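Local coordinates for protein arsenic responsive repressor ArsR (Corynebacterium glutamicum ATCC 13032, PDB 6J0E) that probably represses transcription by binding operator DNA as a dimer through winged helix-turn-helix domains and is released from it when As(III) binds, at residues B[36-39]-B[43-46]; B[87-90]-B[95-98]. All coordinates share one frame; numbering follows the deposited sequence.

How the interactions relate
Followed from the N terminus, the chain first makes interaction 1, where the end of helix 28-38 meets the first turns of helix 41-52 and closes the short link between the two helices. Strand 58-59 and helices 60-67 and 71-83 follow, and only then does interaction 2 close the hairpin between strands 87-92 and 95-100. The two loops therefore follow one another in series; neither encloses nor crosses the other. The centres of interactions 1 and 2 lie 18 Å apart, and the two do not touch. Helix 71-83 connects them: its M81 packs on R43 and I46 of segment 43-46 and on L87 of interaction 2, tying the helical core to the wing.

Interaction 1 (B[36-39]-B[43-46]); sequences KVLG and RLRI
R43 reaches back from helix 41-52 to the carbonyl of V37, in the last turn of helix 28-38. Its CD lies 3.1 Å from V37 O, and R43 NH1 donates a hydrogen bond to the same V37 O at 3.2 Å and 160°, the acceptor lying at the edge of the guanidinium, near its plane. Extended from CG to NE, the long arginine chain can span the gap between the helices, and its charge probably suits a helix's carbonyl end. NE hydrogen-bonds H77 ND1 of helix 71-83, so two of the guanidinium nitrogens are engaged. This junction of helices 28-38 and 41-52 lies in the winged-helix fold of the ArsR family, ahead of the helix-turn-helix pair 60-67 and 71-83. The close-packed part is leucine: L44, with CG beside its backbone N (chi1 -74°), sets CG and CD2 each 3.5 Å from L38 O, while L44 CD2 meets L38 CD2 at 4.0 Å, the two side chains crossing at about a right angle. Both are buried, and F35 and Y31 of the second subunit pack on L38 and L44 respectively, as befits branched apolar residues at a dimer interface. The partly exposed R43-V37 side is looser between side chains, V37 CG1 and R43 CD being 4.3 Å apart, though V37 also touches A84 and F86.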
loop_
_atom_site.group_PDB
_atom_site.type_symbol
_atom_site.label_atom_id
_atom_site.label_comp_id
_atom_site.label_asym_id
_atom_site.label_seq_id
_atom_site.Cartn_x
_atom_site.Cartn_y
_atom_site.Cartn_z
ATOM N N LYS B 36 -3.674 6.635 7.834
ATOM C CA LYS B 36 -4.050 7.961 8.222
ATOM C C LYS B 36 -2.777 8.810 8.464
ATOM O O LYS B 36 -2.682 9.909 7.907
ATOM C CB LYS B 36 -5.013 7.847 9.448
ATOM C CG LYS B 36 -5.469 9.174 9.915
ATOM C CD LYS B 36 -6.555 8.926 10.958
ATOM C CE LYS B 36 -7.531 10.030 10.930
ATOM N NZ LYS B 36 -6.815 11.299 11.217
ATOM N N VAL B 37 -1.752 8.166 9.065
ATOM C CA VAL B 37 -0.490 8.769 9.281
ATOM C C VAL B 37 0.162 9.123 7.945
ATOM O O VAL B 37 0.749 10.136 7.799
ATOM C CB VAL B 37 0.464 7.895 10.131
ATOM C CG1 VAL B 37 1.860 8.503 10.133
ATOM C CG2 VAL B 37 -0.020 7.811 11.523
ATOM N N LEU B 38 0.052 8.231 6.974
ATOM C CA LEU B 38 0.571 8.410 5.669
ATOM C C LEU B 38 -0.218 9.404 4.804
ATOM O O LEU B 38 0.225 9.829 3.778
ATOM C CB LEU B 38 0.659 7.076 4.930
ATOM C CG LEU B 38 1.685 6.079 5.459
ATOM C CD1 LEU B 38 1.590 4.866 4.575
ATOM C CD2 LEU B 38 3.153 6.697 5.277
ATOM N N GLY B 39 -1.433 9.755 5.184
ATOM C CA GLY B 39 -2.266 10.676 4.379
ATOM C C GLY B 39 -1.915 12.079 4.692
ATOM O O GLY B 39 -2.789 12.863 4.777
ATOM N N ARG B 43 4.592 14.309 4.871
ATOM C CA ARG B 43 5.122 13.031 5.349
ATOM C C ARG B 43 5.555 12.127 4.269
ATOM O O ARG B 43 6.567 11.457 4.345
ATOM C CB ARG B 43 4.122 12.240 6.259
ATOM C CG ARG B 43 3.965 12.857 7.615
ATOM C CD ARG B 43 2.872 12.338 8.453
ATOM N NE ARG B 43 2.645 13.313 9.477
ATOM C CZ ARG B 43 1.492 13.406 10.137
ATOM N NH1 ARG B 43 0.412 12.668 9.753
ATOM N NH2 ARG B 43 1.426 14.296 11.125
ATOM N N LEU B 44 4.802 12.096 3.222
ATOM C CA LEU B 44 5.163 11.247 2.087
ATOM C C LEU B 44 6.433 11.689 1.426
ATOM O O LEU B 44 7.239 10.851 1.007
ATOM C CB LEU B 44 4.020 11.252 1.010
ATOM C CG LEU B 44 2.859 10.426 1.484
ATOM C CD1 LEU B 44 1.979 10.269 0.198
ATOM C CD2 LEU B 44 3.138 9.053 2.016
ATOM N N ARG B 45 6.555 12.993 1.245
ATOM C CA ARG B 45 7.853 13.575 0.782
ATOM C C ARG B 45 9.065 13.336 1.662
ATOM O O ARG B 45 10.166 13.134 1.104
ATOM C CB ARG B 45 7.721 15.045 0.497
ATOM C CG ARG B 45 6.725 15.304 -0.610
ATOM C CD ARG B 45 6.954 16.576 -1.465
ATOM N NE ARG B 45 7.130 17.749 -0.631
ATOM C CZ ARG B 45 6.189 18.502 -0.077
ATOM N NH1 ARG B 45 4.934 18.205 -0.178
ATOM N NH2 ARG B 45 6.540 19.560 0.666
ATOM N N ILE B 46 8.893 13.376 2.952
ATOM C CA ILE B 46 9.970 13.017 3.840
ATOM C C ILE B 46 10.312 11.614 3.503
ATOM O O ILE B 46 11.503 11.331 3.337
ATOM C CB ILE B 46 9.669 13.167 5.321
ATOM C CG1 ILE B 46 9.358 14.605 5.593
ATOM C CG2 ILE B 46 10.803 12.530 6.099
ATOM C CD1 ILE B 46 9.006 15.034 7.022
#

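Interaction 2 (B[87-90]-B[95-98])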
loop_
_atom_site.group_PDB
_atom_site.type_symbol
_atom_site.label_atom_id
_atom_site.label_comp_id
_atom_site.label_asym_id
_atom_site.label_seq_id
_atom_site.Cartn_x
_atom_site.Cartn_y
_atom_site.Cartn_z
ATOM N N LEU B 87 9.653 5.031 11.168
ATOM C CA LEU B 87 11.094 5.511 11.319
ATOM C C LEU B 87 11.538 5.124 12.690
ATOM O O LEU B 87 10.736 4.920 13.569
ATOM C CB LEU B 87 11.273 7.016 11.258
ATOM C CG LEU B 87 10.645 7.664 10.033
ATOM C CD1 LEU B 87 10.686 9.180 10.212
ATOM C CD2 LEU B 87 11.202 7.255 8.688
ATOM N N ASP B 88 12.836 5.103 12.860
ATOM C CA ASP B 88 13.271 5.119 14.290
ATOM C C ASP B 88 14.530 5.925 14.294
ATOM O O ASP B 88 14.926 6.443 13.268
ATOM C CB ASP B 88 13.481 3.753 14.914
ATOM C CG ASP B 88 14.517 2.955 14.250
ATOM O OD1 ASP B 88 15.231 3.394 13.373
ATOM O OD2 ASP B 88 14.666 1.799 14.695
ATOM N N ARG B 89 15.026 6.117 15.499
ATOM C CA ARG B 89 16.099 7.052 15.666
ATOM C C ARG B 89 17.393 6.233 15.876
ATOM O O ARG B 89 17.412 5.233 16.609
ATOM C CB ARG B 89 15.786 7.950 16.842
ATOM C CG ARG B 89 14.628 8.903 16.688
ATOM C CD ARG B 89 13.897 9.146 18.001
ATOM N NE ARG B 89 14.763 9.822 18.989
ATOM C CZ ARG B 89 14.926 11.154 19.117
ATOM N NH1 ARG B 89 14.326 12.014 18.326
ATOM N NH2 ARG B 89 15.774 11.638 20.022
ATOM N N VAL B 90 18.461 6.723 15.317
ATOM C CA VAL B 90 19.785 6.071 15.543
ATOM C C VAL B 90 20.829 7.196 15.809
ATOM O O VAL B 90 20.762 8.265 15.255
ATOM C CB VAL B 90 20.172 5.122 14.426
ATOM C CG1 VAL B 90 19.129 3.972 14.323
ATOM C CG2 VAL B 90 20.321 5.903 13.162
ATOM N N VAL B 95 24.428 13.431 17.959
ATOM C CA VAL B 95 23.429 13.879 17.003
ATOM C C VAL B 95 22.390 12.766 16.743
ATOM O O VAL B 95 22.745 11.594 16.566
ATOM C CB VAL B 95 24.102 14.253 15.720
ATOM C CG1 VAL B 95 23.067 14.753 14.755
ATOM C CG2 VAL B 95 25.116 15.346 16.047
ATOM N N VAL B 96 21.115 13.136 16.706
ATOM C CA VAL B 96 20.035 12.141 16.437
ATOM C C VAL B 96 19.754 12.088 14.918
ATOM O O VAL B 96 19.419 13.113 14.329
ATOM C CB VAL B 96 18.735 12.535 17.106
ATOM C CG1 VAL B 96 17.595 11.603 16.653
ATOM C CG2 VAL B 96 18.812 12.497 18.660
ATOM N N LEU B 97 19.886 10.878 14.297
ATOM C CA LEU B 97 19.484 10.669 12.880
ATOM C C LEU B 97 18.164 9.881 12.843
ATOM O O LEU B 97 17.804 9.178 13.780
ATOM C CB LEU B 97 20.479 9.909 12.140
ATOM C CG LEU B 97 21.914 10.475 12.283
ATOM C CD1 LEU B 97 22.873 9.557 11.604
ATOM C CD2 LEU B 97 21.932 11.866 11.784
ATOM N N HIS B 98 17.429 10.009 11.724
ATOM C CA HIS B 98 16.219 9.193 11.537
ATOM C C HIS B 98 16.377 8.274 10.377
ATOM O O HIS B 98 16.927 8.664 9.355
ATOM C CB HIS B 98 15.116 10.186 11.263
ATOM C CG HIS B 98 14.526 10.698 12.505
ATOM N ND1 HIS B 98 15.000 11.779 13.121
ATOM C CD2 HIS B 98 13.490 10.249 13.266
ATOM C CE1 HIS B 98 14.313 12.029 14.215
ATOM N NE2 HIS B 98 13.321 11.157 14.289
HETATM O O HOH W 1 11.703 11.708 16.112
#
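The guanidinium of R89 lies against V96, whose CG1 sits over the centre of one face, 3.6 Å above the plane, while a water lies at the guanidinium edge, in its plane. The H98 ring stands nearly perpendicular to that group, the planes 83° apart, and R89 CG approaches the ring obliquely, 3.5 Å from H98 NE2. Here strands 87-92 and 95-100 form the antiparallel hairpin that is the wing of this winged helix-turn-helix domain. R89 and H98 are a non-hydrogen-bonded pair whose side chains run side by side, pointing the same way. Bends at chi2 (147°) and chi3 (64°) of R89 fold its chain over the neighbouring strand and bring the flat group onto V96. Arginine suits this exposed edge because its CG can pack against the ring while its charged end remains near solvent. The water lies unusually close to H98 NE2, at 2.5 Å, and takes at most a weak bond from R89 NH1; the bridge is doubtful in detail. H98 itself is buried and also packs on T82 of helix 71-83.

The other face of the sheet carries V90 and L97, a hydrogen-bonded pair. V90 N donates to L97 O at 3.0 Å, and L97 N returns the bond to V90 O. P57 touches both side chains, and beta-branched V90 suits an extended strand. L87 turns inward to fill the core between helices 41-52 and 71-83, touching L47, L50 and L78, whereas D88 points away from strand 95-98 and forms salt bridges with R99 and R101. On the main chain, CA-H...O contacts supplement the hydrogen bonds: R89 CA lies 3.3 Å from L97 O, and H98 CA lies 3.5 Å from D88 O.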